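PDB 5EZM: 4-amino-4-deoxy-L-arabinose transferase or related glycosyltransferases of PMT family from Cupriavidus metallidurans, which probably transfers 4-amino-4-deoxy-L-arabinose from a polyprenyl-phosphate carrier to lipid A at the bacterial membrane. Local coordinates for residues Ala194-Met199 against Leu238-Met243; Ser125-Arg130 against Met175-His180; Val219-Val224 against Pro323-Gly328; Tyr252-Ser255 against Glu260-Asn263; Cys170-Met175 against Gly328-Ala333. All blocks are in the same frame, centred on the assembly; numbering follows the deposited sequence.

Contact 1 (Ala194-Met199 against Leu238-Met243). With DSL (mono-trans, octa-cis decaprenyl-phosphate), chain C.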
# COMPACT_ATOMS: atom_id res chain seq x y z
N ALA A 194 1.64 20.81 12.99
CA ALA A 194 1.21 19.98 11.87
C ALA A 194 2.09 18.74 11.74
O ALA A 194 1.60 17.64 11.45
CB ALA A 194 1.23 20.79 10.57
N CYS A 195 3.39 18.90 11.98
CA CYS A 195 4.32 17.78 11.90
C CYS A 195 4.02 16.75 12.99
O CYS A 195 3.85 15.56 12.71
CB CYS A 195 5.75 18.29 12.01
SG CYS A 195 7.02 17.01 12.05
N TRP A 196 3.94 17.21 14.25
CA TRP A 196 3.64 16.30 15.35
C TRP A 196 2.29 15.62 15.16
O TRP A 196 2.13 14.43 15.45
CB TRP A 196 3.69 17.05 16.68
CG TRP A 196 5.07 17.37 17.13
CD1 TRP A 196 5.78 18.51 16.87
CD2 TRP A 196 5.92 16.54 17.93
NE1 TRP A 196 7.02 18.44 17.46
CE2 TRP A 196 7.13 17.24 18.11
CE3 TRP A 196 5.78 15.27 18.50
CZ2 TRP A 196 8.19 16.71 18.85
CZ3 TRP A 196 6.83 14.75 19.23
CH2 TRP A 196 8.02 15.47 19.40
N ALA A 197 1.30 16.37 14.68
CA ALA A 197 -0.01 15.79 14.39
C ALA A 197 0.11 14.68 13.35
O ALA A 197 -0.48 13.60 13.51
CB ALA A 197 -0.98 16.87 13.93
N ALA A 198 0.87 14.93 12.28
CA ALA A 198 1.08 13.90 11.27
C ALA A 198 1.74 12.67 11.88
O ALA A 198 1.37 11.53 11.54
CB ALA A 198 1.92 14.45 10.12
N MET A 199 2.71 12.86 12.78
CA MET A 199 3.30 11.73 13.47
C MET A 199 2.26 10.97 14.28
O MET A 199 2.29 9.73 14.34
CB MET A 199 4.45 12.19 14.37
CG MET A 199 5.76 12.41 13.62
SD MET A 199 7.16 12.72 14.71
CE MET A 199 6.75 14.36 15.30
N LEU A 238 4.54 21.39 23.12
CA LEU A 238 3.24 21.50 22.47
C LEU A 238 3.02 20.37 21.48
O LEU A 238 1.91 19.83 21.38
CB LEU A 238 3.13 22.86 21.77
CG LEU A 238 1.80 23.16 21.09
CD1 LEU A 238 0.67 23.15 22.10
CD2 LEU A 238 1.86 24.50 20.37
N GLY A 239 4.07 19.99 20.74
CA GLY A 239 3.92 18.92 19.77
C GLY A 239 3.69 17.56 20.41
O GLY A 239 2.89 16.76 19.93
N VAL A 240 4.40 17.29 21.51
CA VAL A 240 4.16 16.05 22.25
C VAL A 240 2.74 16.02 22.79
O VAL A 240 2.07 14.99 22.75
CB VAL A 240 5.21 15.88 23.36
CG1 VAL A 240 4.76 14.81 24.35
CG2 VAL A 240 6.55 15.51 22.77
N VAL A 241 2.26 17.16 23.30
CA VAL A 241 0.91 17.19 23.87
C VAL A 241 -0.13 16.94 22.78
O VAL A 241 -1.05 16.13 22.96
CB VAL A 241 0.66 18.53 24.59
CG1 VAL A 241 -0.81 18.63 24.99
CG2 VAL A 241 1.55 18.64 25.81
N VAL A 242 -0.01 17.62 21.64
CA VAL A 242 -1.01 17.43 20.59
C VAL A 242 -0.94 16.01 20.04
O VAL A 242 -1.98 15.39 19.75
CB VAL A 242 -0.85 18.50 19.49
CG1 VAL A 242 0.50 18.39 18.81
CG2 VAL A 242 -1.97 18.38 18.46
N MET A 243 0.27 15.46 19.91
CA MET A 243 0.40 14.09 19.42
C MET A 243 -0.25 13.10 20.38
O MET A 243 -0.95 12.18 19.95
CB MET A 243 1.87 13.75 19.21
CG MET A 243 2.10 12.39 18.57
SD MET A 243 3.55 11.56 19.23
CE MET A 243 3.03 11.25 20.91
C21 DSL C . 13.08 14.14 9.97
C22 DSL C . 11.80 14.65 10.61
C23 DSL C . 10.58 14.92 9.74
C24 DSL C . 11.75 14.85 11.94
C25 DSL C . 10.44 15.36 12.60
C26 DSL C . 10.18 14.51 13.87
C27 DSL C . 10.07 15.46 15.12
C28 DSL C . 9.63 16.93 14.93
C29 DSL C . 10.36 14.98 16.35
C30 DSL C . 10.79 13.51 16.53
C31 DSL C . 11.70 13.37 17.80
C32 DSL C . 11.15 12.24 18.74
C33 DSL C . 9.97 12.53 19.69
C34 DSL C . 11.71 11.01 18.72
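W196 of helix 185-206 packs as a knob into the hole formed by G239, V240, V242 and M243 of helix 236-257. The two are predicted membrane helices of the GT-C fold, and their segment axes come within 8.3 Å and cross at -36°. Starting at the backbone, W196 CB lies against the G239 backbone, 3.4 Å from G239 O, with V242 CG1 a looser apolar neighbour. With W196 CG set beside the backbone N (chi1 -75°), the five-membered ring then lies flat on G239, whose CA is 3.5 Å from the centroid of that W196 ring in a CH-pi contact. Glycine suits the place because a CB would run straight into W196 CD1. On the indole's polar side, W196 NE1 is hydrogen-bonded to L234 O, which satisfies a buried group and fixes the turn of the ring. Along the six-membered ring, M243 CB comes near the ring plane by CE3, and W196 CZ3 meets V240 CG2 at 3.6 Å, the valine side chain lying parallel beside the indole. The face opposite G239 belongs to the lipid pocket, where M199 CE and the decaprenyl-phosphate atom C28 lie over the rim of the ring. At the outer corner, W196 CH2 touches prenyl C33 at 3.5 Å.

Contact 2 (Ser125-Arg130 against Met175-His180)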
# COMPACT_ATOMS: atom_id res chain seq x y z
N SER A 125 4.79 17.00 -0.82
CA SER A 125 6.18 16.91 -1.27
C SER A 125 6.54 18.08 -2.17
O SER A 125 7.56 18.76 -1.95
CB SER A 125 6.42 15.58 -1.98
OG SER A 125 6.38 14.51 -1.06
N MET A 126 5.72 18.36 -3.18
CA MET A 126 6.05 19.50 -4.02
C MET A 126 5.70 20.83 -3.36
O MET A 126 6.13 21.88 -3.86
CB MET A 126 5.37 19.37 -5.39
CG MET A 126 3.88 19.14 -5.39
SD MET A 126 3.33 18.62 -7.03
CE MET A 126 3.77 20.05 -8.02
N MET A 127 4.97 20.81 -2.25
CA MET A 127 4.83 22.04 -1.46
C MET A 127 6.14 22.39 -0.78
O MET A 127 6.62 23.53 -0.89
CB MET A 127 3.71 21.88 -0.43
CG MET A 127 3.58 23.09 0.48
SD MET A 127 2.25 22.98 1.69
CE MET A 127 2.78 21.55 2.64
N ALA A 128 6.74 21.42 -0.08
CA ALA A 128 8.05 21.66 0.52
C ALA A 128 9.10 21.98 -0.55
O ALA A 128 9.93 22.88 -0.37
CB ALA A 128 8.48 20.45 1.35
N ALA A 129 9.06 21.25 -1.67
CA ALA A 129 9.98 21.53 -2.76
C ALA A 129 9.81 22.96 -3.27
O ALA A 129 10.80 23.66 -3.50
CB ALA A 129 9.77 20.53 -3.90
N ARG A 130 8.56 23.40 -3.46
CA ARG A 130 8.32 24.76 -3.93
C ARG A 130 8.82 25.79 -2.92
O ARG A 130 9.35 26.84 -3.29
CB ARG A 130 6.84 24.97 -4.22
N MET A 175 7.84 19.28 8.50
CA MET A 175 9.10 19.63 9.15
C MET A 175 9.93 20.57 8.29
O MET A 175 10.52 21.53 8.81
CB MET A 175 9.89 18.36 9.47
CG MET A 175 11.30 18.61 9.98
SD MET A 175 11.35 19.52 11.54
CE MET A 175 13.10 19.40 11.94
N LEU A 176 9.98 20.33 6.98
CA LEU A 176 10.74 21.22 6.11
C LEU A 176 10.10 22.60 6.02
O LEU A 176 10.80 23.61 6.01
CB LEU A 176 10.88 20.60 4.71
CG LEU A 176 11.64 19.28 4.63
CD1 LEU A 176 11.82 18.85 3.18
CD2 LEU A 176 12.99 19.37 5.33
N MET A 177 8.76 22.65 5.96
CA MET A 177 8.08 23.94 5.91
C MET A 177 8.32 24.74 7.18
O MET A 177 8.50 25.97 7.12
CB MET A 177 6.58 23.74 5.69
CG MET A 177 6.19 23.11 4.36
SD MET A 177 6.53 24.17 2.94
CE MET A 177 5.54 25.61 3.33
N GLY A 178 8.33 24.07 8.33
CA GLY A 178 8.50 24.77 9.59
C GLY A 178 9.90 25.27 9.86
O GLY A 178 10.09 26.14 10.71
N GLN A 179 10.90 24.74 9.14
CA GLN A 179 12.28 25.14 9.35
C GLN A 179 12.78 26.12 8.30
O GLN A 179 13.99 26.34 8.19
CB GLN A 179 13.18 23.90 9.38
CG GLN A 179 12.87 22.95 10.52
CD GLN A 179 12.92 23.63 11.88
OE1 GLN A 179 13.83 24.41 12.15
NE2 GLN A 179 11.95 23.33 12.73
N HIS A 180 11.88 26.71 7.52
CA HIS A 180 12.30 27.73 6.56
C HIS A 180 12.52 29.05 7.29
O HIS A 180 11.64 29.48 8.05
CB HIS A 180 11.27 27.90 5.45
CG HIS A 180 11.80 28.62 4.25
ND1 HIS A 180 11.85 30.00 4.18
CD2 HIS A 180 12.30 28.17 3.08
CE1 HIS A 180 12.35 30.36 3.01
NE2 HIS A 180 12.63 29.26 2.32
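M177 turns CG to the side of its backbone N and then bends twice more (chi2 -67°, chi3 -59°), which curls its sulfur against A128 and M127, while M127 sends CG anti to its own N (chi1 176°) before bending at the end. The result is apolar helix-helix packing in the helical part of the GT-C fold, joining helix 112-133, largely a predicted membrane helix, to the last turns of helix 160-178. Because A128 is small, the backbones come close, with A128 CA only 5.9 Å from M177 CA. The thioether rests on the helix backbone itself, M177 SD lying 3.8 Å from A128 CA. Methionine suits this place, since its unbranched, flexible chain can bend to lay the sulfur on the backbone beside a small alanine. L176 meets the alanine methyl, its CB and CD1 both 4.1 Å from A128 CB. Outside the two segments, L176 O is hydrogen-bonded to W132 NE1 near the end of helix 160-178. M177 also packs on W191 of helix 185-206. The two methionine chains cross at about a right angle, and beyond the sulfur-to-backbone contact M127 CE lies 4.1 Å from M177 CG.

Contact 3 (Val219-Val224 against Pro323-Gly328)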
# COMPACT_ATOMS: atom_id res chain seq x y z
N VAL A 219 17.86 12.40 14.83
CA VAL A 219 19.11 12.38 15.58
C VAL A 219 20.29 12.22 14.62
O VAL A 219 21.29 12.94 14.72
CB VAL A 219 19.10 11.28 16.67
CG1 VAL A 219 18.10 11.64 17.76
CG2 VAL A 219 18.79 9.91 16.09
N VAL A 220 20.16 11.31 13.65
CA VAL A 220 21.19 11.16 12.62
C VAL A 220 21.50 12.51 11.99
O VAL A 220 22.67 12.90 11.87
CB VAL A 220 20.74 10.14 11.55
CG1 VAL A 220 21.79 10.02 10.46
CG2 VAL A 220 20.47 8.79 12.19
N TYR A 221 20.46 13.26 11.63
CA TYR A 221 20.67 14.60 11.09
C TYR A 221 21.52 15.44 12.02
O TYR A 221 22.56 15.97 11.63
CB TYR A 221 19.32 15.28 10.82
CG TYR A 221 19.45 16.68 10.25
CD1 TYR A 221 19.67 16.88 8.89
CD2 TYR A 221 19.37 17.79 11.07
CE1 TYR A 221 19.79 18.15 8.37
CE2 TYR A 221 19.49 19.07 10.56
CZ TYR A 221 19.70 19.25 9.21
OH TYR A 221 19.83 20.52 8.70
N THR A 222 21.12 15.53 13.30
CA THR A 222 21.85 16.37 14.23
C THR A 222 23.25 15.85 14.52
O THR A 222 24.05 16.57 15.13
CB THR A 222 21.08 16.52 15.54
OG1 THR A 222 21.13 15.30 16.28
CG2 THR A 222 19.63 16.88 15.26
N LEU A 223 23.57 14.62 14.10
CA LEU A 223 24.93 14.12 14.22
C LEU A 223 25.78 14.47 13.00
O LEU A 223 27.00 14.61 13.13
CB LEU A 223 24.93 12.61 14.44
CG LEU A 223 24.25 12.12 15.71
CD1 LEU A 223 24.40 10.62 15.87
CD2 LEU A 223 24.79 12.86 16.93
N VAL A 224 25.16 14.62 11.84
CA VAL A 224 25.91 14.92 10.63
C VAL A 224 26.16 16.42 10.51
O VAL A 224 27.26 16.85 10.14
CB VAL A 224 25.18 14.36 9.39
CG1 VAL A 224 25.96 14.66 8.13
CG2 VAL A 224 24.95 12.86 9.55
N PRO A 323 17.70 21.40 3.77
CA PRO A 323 16.54 20.54 3.48
C PRO A 323 16.88 19.28 2.70
O PRO A 323 16.47 18.18 3.07
CB PRO A 323 15.61 21.46 2.68
CG PRO A 323 16.52 22.47 2.07
CD PRO A 323 17.61 22.69 3.07
N ALA A 324 17.63 19.43 1.60
CA ALA A 324 17.99 18.27 0.78
C ALA A 324 18.74 17.23 1.61
O ALA A 324 18.52 16.02 1.45
CB ALA A 324 18.83 18.71 -0.42
N LEU A 325 19.63 17.68 2.50
CA LEU A 325 20.30 16.76 3.41
C LEU A 325 19.30 16.05 4.31
O LEU A 325 19.47 14.87 4.64
CB LEU A 325 21.35 17.50 4.23
CG LEU A 325 22.06 16.73 5.35
CD1 LEU A 325 22.87 15.58 4.78
CD2 LEU A 325 22.95 17.66 6.16
N MET A 326 18.24 16.76 4.73
CA MET A 326 17.23 16.13 5.57
C MET A 326 16.47 15.05 4.80
O MET A 326 16.18 13.98 5.35
CB MET A 326 16.26 17.18 6.10
CG MET A 326 15.13 16.61 6.95
SD MET A 326 15.72 15.98 8.53
CE MET A 326 16.17 17.51 9.36
N ALA A 327 16.14 15.31 3.53
CA ALA A 327 15.48 14.29 2.73
C ALA A 327 16.40 13.09 2.49
O ALA A 327 15.95 11.94 2.55
CB ALA A 327 15.02 14.89 1.40
N GLY A 328 17.68 13.35 2.23
CA GLY A 328 18.61 12.26 2.00
C GLY A 328 18.82 11.40 3.24
O GLY A 328 18.87 10.17 3.14
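The carbonyl oxygen of V220, the residue before the Y221 that meets L325 and M326 across the contact, accepts two backbone N-H groups, V220 O lying 3.0 Å from both L223 N and V224 N. This sharing falls in the last turn of helix 209-224. One step away, T222 OG1 donates to V219 O at 2.8 Å, in the carbonyl plane and on a lone pair, so the threonine hydroxyl is satisfied within its own helix in an apolar setting. Y221 directs CG anti to the backbone N (chi1 180°), which carries its ring across to helix 323-339. There M326, bent in its outer torsions, sets its methyl over the ring centre. M326 CE is 3.5 Å from the centroid of the Y221 ring and 10° off the normal, a CH-pi contact. M326 SD stands obliquely at 4.5 Å from the same Y221 centroid, which makes this a Met-aromatic pair. L325 adds an aliphatic touch, its CD2 3.9 Å from Y221 CE1. The phenol oxygen reaches beyond the segment, Y221 OH being hydrogen-bonded to R322 N just before helix 323-339. Replacing Y221 by an alanine would probably strip the M326 methyl of its aromatic face and leave R322 N without its hydroxyl partner. M326 also touches the decaprenyl phosphate and packs on L172 and L176. Tyrosine thus does two jobs with one side chain: the ring face takes a methyl, while the hydroxyl takes an N-H and links the end of helix 209-224 to the residue just before helix 323-339.

Contact 4 (Tyr252-Ser255 against Glu260-Asn263). With MPG ([(Z)-octadec-9-enyl] (2R)-2,3-bis(oxidanyl)propanoate), chain K.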
# COMPACT_ATOMS: atom_id res chain seq x y z
N TYR A 252 -6.26 3.95 24.70
CA TYR A 252 -6.92 3.79 25.99
C TYR A 252 -8.23 3.04 25.83
O TYR A 252 -8.53 2.13 26.62
CB TYR A 252 -7.16 5.15 26.64
CG TYR A 252 -7.92 5.06 27.95
CD1 TYR A 252 -7.26 4.76 29.13
CD2 TYR A 252 -9.29 5.27 27.99
CE1 TYR A 252 -7.95 4.68 30.33
CE2 TYR A 252 -9.99 5.19 29.18
CZ TYR A 252 -9.31 4.89 30.35
OH TYR A 252 -9.99 4.81 31.54
N LEU A 253 -9.03 3.39 24.82
CA LEU A 253 -10.33 2.75 24.66
C LEU A 253 -10.18 1.26 24.38
O LEU A 253 -10.81 0.43 25.04
CB LEU A 253 -11.12 3.44 23.54
CG LEU A 253 -11.66 4.83 23.89
CD1 LEU A 253 -12.25 5.49 22.65
CD2 LEU A 253 -12.70 4.73 24.99
N VAL A 254 -9.32 0.91 23.42
CA VAL A 254 -9.18 -0.50 23.07
C VAL A 254 -8.47 -1.27 24.18
O VAL A 254 -8.71 -2.47 24.35
CB VAL A 254 -8.44 -0.63 21.72
CG1 VAL A 254 -6.95 -0.40 21.88
CG2 VAL A 254 -8.73 -1.98 21.07
N SER A 255 -7.62 -0.61 24.96
CA SER A 255 -6.95 -1.29 26.06
C SER A 255 -7.90 -1.54 27.22
O SER A 255 -7.82 -2.57 27.89
CB SER A 255 -5.74 -0.48 26.54
OG SER A 255 -4.75 -0.38 25.53
N GLU A 260 -6.30 -7.46 26.99
CA GLU A 260 -5.21 -8.19 26.36
C GLU A 260 -4.57 -7.43 25.20
O GLU A 260 -3.60 -7.93 24.62
CB GLU A 260 -5.70 -9.56 25.87
CG GLU A 260 -6.61 -9.51 24.64
CD GLU A 260 -8.03 -9.05 24.95
OE1 GLU A 260 -8.32 -8.75 26.13
OE2 GLU A 260 -8.85 -8.98 24.01
N PHE A 261 -5.09 -6.24 24.86
CA PHE A 261 -4.58 -5.55 23.67
C PHE A 261 -3.15 -5.06 23.84
O PHE A 261 -2.32 -5.37 22.97
CB PHE A 261 -5.52 -4.40 23.29
CG PHE A 261 -4.96 -3.50 22.22
CD1 PHE A 261 -5.21 -3.75 20.88
CD2 PHE A 261 -4.16 -2.40 22.55
CE1 PHE A 261 -4.69 -2.92 19.89
CE2 PHE A 261 -3.64 -1.58 21.56
CZ PHE A 261 -3.90 -1.84 20.23
N PRO A 262 -2.79 -4.28 24.87
CA PRO A 262 -1.45 -3.67 24.87
C PRO A 262 -0.31 -4.69 24.87
O PRO A 262 0.66 -4.51 24.12
CB PRO A 262 -1.44 -2.82 26.15
CG PRO A 262 -2.51 -3.39 27.01
CD PRO A 262 -3.56 -3.90 26.07
N ASN A 263 -0.42 -5.76 25.66
CA ASN A 263 0.62 -6.78 25.66
C ASN A 263 0.78 -7.40 24.28
O ASN A 263 1.91 -7.65 23.84
CB ASN A 263 0.29 -7.86 26.69
CG ASN A 263 1.40 -8.88 26.85
OD1 ASN A 263 2.52 -8.66 26.38
ND2 ASN A 263 1.11 -9.99 27.51
C2 MPG K . 1.23 5.57 22.46
C3 MPG K . 0.07 5.64 23.44
C4 MPG K . -0.17 4.30 24.13
C5 MPG K . -1.30 4.32 25.17
C6 MPG K . -1.31 3.04 26.02
C7 MPG K . -2.67 2.76 26.68
C8 MPG K . -2.70 1.38 27.38
C1 MPG K . 1.63 6.94 21.90
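A short turn joins the predicted membrane helix 236-257 of the GT-C fold to helix 261-267, with four residues between the segments, and brings V254 and S255 against F261 and P262. The valine methyl V254 CG1 sits over the middle of the F261 ring, 3.5 Å from its centroid and 10° off the normal, a clear CH-pi contact. A chi1 of 77° places CG1 between the backbone N and the carbonyl carbon and so presents it to the ring; V254 CG2 reaches the F261 CD1 side at 3.9 Å. S255 OG approaches the same ring obliquely, 3.6 Å from F261 CD2, and lies 3.8 Å from P262 CD. The hydroxyl is satisfied by F251 O one turn back, and beside it runs the octadecenyl chain of a bound lipid, whose C8 is 3.3 Å from S255 OG. Proline suits the first turn of a helix, where no N-H is needed for a bond within the helix. F261 also meets F86 edge-to-face, with the rings of W250 and F265 close by. An alanine in place of F261 would probably leave the V254 methyl without its aromatic seat and take away one edge-to-face partner of F86. The F261 side chain lies about 9 Å from that of E87, a zinc ligand. The arrangement is local apolar packing of one helix against the next across a tight turn, here between a membrane helix and the helix that runs up to the zinc ligand H268.

Contact 5 (Cys170-Met175 against Gly328-Ala333). With DSL (mono-trans, octa-cis decaprenyl-phosphate), chain C.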
# COMPACT_ATOMS: atom_id res chain seq x y z
N CYS A 170 3.78 13.73 5.08
CA CYS A 170 3.36 14.95 5.76
C CYS A 170 4.29 15.30 6.91
O CYS A 170 4.53 16.48 7.18
CB CYS A 170 1.92 14.82 6.25
SG CYS A 170 0.68 15.03 4.95
N VAL A 171 4.81 14.29 7.62
CA VAL A 171 5.79 14.56 8.67
C VAL A 171 7.00 15.29 8.10
O VAL A 171 7.40 16.36 8.58
CB VAL A 171 6.21 13.26 9.38
CG1 VAL A 171 7.21 13.56 10.48
CG2 VAL A 171 4.99 12.54 9.94
N LEU A 172 7.60 14.71 7.05
CA LEU A 172 8.78 15.31 6.44
C LEU A 172 8.48 16.69 5.87
O LEU A 172 9.18 17.66 6.15
CB LEU A 172 9.33 14.39 5.35
CG LEU A 172 10.49 14.96 4.54
CD1 LEU A 172 11.70 15.15 5.43
CD2 LEU A 172 10.82 14.08 3.35
N ALA A 173 7.43 16.79 5.05
CA ALA A 173 7.12 18.05 4.39
C ALA A 173 6.81 19.15 5.40
O ALA A 173 7.27 20.29 5.25
CB ALA A 173 5.95 17.87 3.42
N PHE A 174 6.03 18.83 6.43
CA PHE A 174 5.71 19.84 7.44
C PHE A 174 6.96 20.24 8.22
O PHE A 174 7.13 21.42 8.56
CB PHE A 174 4.62 19.33 8.38
CG PHE A 174 3.30 19.10 7.71
CD1 PHE A 174 3.01 19.67 6.48
CD2 PHE A 174 2.34 18.30 8.31
CE1 PHE A 174 1.80 19.45 5.86
CE2 PHE A 174 1.12 18.08 7.70
CZ PHE A 174 0.85 18.65 6.47
N MET A 175 7.84 19.28 8.50
CA MET A 175 9.10 19.63 9.15
C MET A 175 9.93 20.57 8.29
O MET A 175 10.52 21.53 8.81
CB MET A 175 9.89 18.36 9.47
CG MET A 175 11.30 18.61 9.98
SD MET A 175 11.35 19.52 11.54
CE MET A 175 13.10 19.40 11.94
N GLY A 328 17.68 13.35 2.23
CA GLY A 328 18.61 12.26 2.00
C GLY A 328 18.82 11.40 3.24
O GLY A 328 18.87 10.17 3.14
N ILE A 329 18.94 12.03 4.41
CA ILE A 329 19.05 11.26 5.64
C ILE A 329 17.75 10.53 5.93
O ILE A 329 17.75 9.43 6.51
CB ILE A 329 19.46 12.19 6.80
CG1 ILE A 329 20.87 12.72 6.57
CG2 ILE A 329 19.39 11.46 8.14
CD1 ILE A 329 21.37 13.66 7.65
N TRP A 330 16.61 11.10 5.54
CA TRP A 330 15.34 10.39 5.61
C TRP A 330 15.40 9.08 4.83
O TRP A 330 15.26 7.99 5.40
CB TRP A 330 14.23 11.30 5.08
CG TRP A 330 12.84 10.75 5.15
CD1 TRP A 330 12.24 9.93 4.24
CD2 TRP A 330 11.87 11.01 6.16
NE1 TRP A 330 10.95 9.65 4.64
CE2 TRP A 330 10.70 10.30 5.82
CE3 TRP A 330 11.87 11.77 7.34
CZ2 TRP A 330 9.55 10.33 6.60
CZ3 TRP A 330 10.73 11.79 8.12
CH2 TRP A 330 9.59 11.08 7.75
N ALA A 331 15.66 9.18 3.52
CA ALA A 331 15.67 8.00 2.66
C ALA A 331 16.72 6.99 3.11
O ALA A 331 16.43 5.79 3.24
CB ALA A 331 15.89 8.42 1.21
N ILE A 332 17.95 7.44 3.34
CA ILE A 332 19.03 6.52 3.66
C ILE A 332 18.81 5.87 5.03
O ILE A 332 18.94 4.65 5.18
CB ILE A 332 20.39 7.25 3.61
CG1 ILE A 332 20.67 7.76 2.19
CG2 ILE A 332 21.51 6.32 4.07
CD1 ILE A 332 21.86 8.70 2.11
N ALA A 333 18.46 6.68 6.03
CA ALA A 333 18.28 6.15 7.38
C ALA A 333 17.13 5.14 7.42
O ALA A 333 17.27 4.06 8.01
CB ALA A 333 18.03 7.29 8.36
C21 DSL C . 13.08 14.14 9.97
C22 DSL C . 11.80 14.65 10.61
C23 DSL C . 10.58 14.92 9.74
C24 DSL C . 11.75 14.85 11.94
C25 DSL C . 10.44 15.36 12.60
C26 DSL C . 10.18 14.51 13.87
C27 DSL C . 10.07 15.46 15.12
C28 DSL C . 9.63 16.93 14.93
C29 DSL C . 10.36 14.98 16.35
C30 DSL C . 10.79 13.51 16.53
C31 DSL C . 11.70 13.37 17.80
C32 DSL C . 11.15 12.24 18.74
C33 DSL C . 9.97 12.53 19.69
C34 DSL C . 11.71 11.01 18.72
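L172 and W330 face each other across two well-separated helices, 160-178 and 323-339, with their CA atoms, the nearest pair, 8.2 Å apart, so large side chains must bridge the distance. W330 does so with CG anti to the backbone N (chi1 -177°), which swings the indole out toward helix 160-178. L172 meets it over one face: its CB is 4.0 Å from the centroid of the six-membered W330 ring and 7° off the normal, a CH-pi contact. The leucine and the indole run antiparallel to each other, and L172 CD1 therefore ends 3.9 Å from W330 CE3, nearer the base of the indole. V171 comes obliquely to the outer corner, its CB 4.3 Å from W330 CH2. On the polar side, W330 NE1 is hydrogen-bonded to P351 O, and helix 352-365 covers both partners, A355 touching L172 and W330 alike. The prenyl chain of the decaprenyl phosphate fills the angle between the helices. Its methyl C23 lies 3.5 Å from W330 CZ3 and also 3.5 Å from M175 CB, while its C21 sits at the indole edge, in the ring plane. Leucine, valine and methionine suit this wall because they offer only C-H and sulfur surface to an isoprenoid. The contact is thus held by dispersion and weak CH-pi attraction, with the indole's one polar group bonded away from the lipid. Such a surface can grip a hydrocarbon tail without asking for directed bonds, as befits a pocket for a polyprenyl carrier.

Contacts 1, 2, 3 and 5 cluster on one side of the chain's centre, and contact 4 stands apart, its centre about 22 Å from that of contact 1 and 36 Å from that of contact 2. Contacts 2 and 5 share helix 160-178 and M175; contacts 3 and 5 share helix 323-339 and G328, with centres about 8 Å apart. Contact 5 spans the chain from 170 to 333, enclosing contacts 1, 3 and 4 in sequence, whereas contact 2 crosses it. Contacts 1 and 4 follow each other along helix 236-257. Helices 160-178, 185-206, 209-224 and 323-339 line the decaprenyl phosphate, contact 2 packs helix 112-133 behind helix 160-178, and contact 4 lies nearer the zinc site.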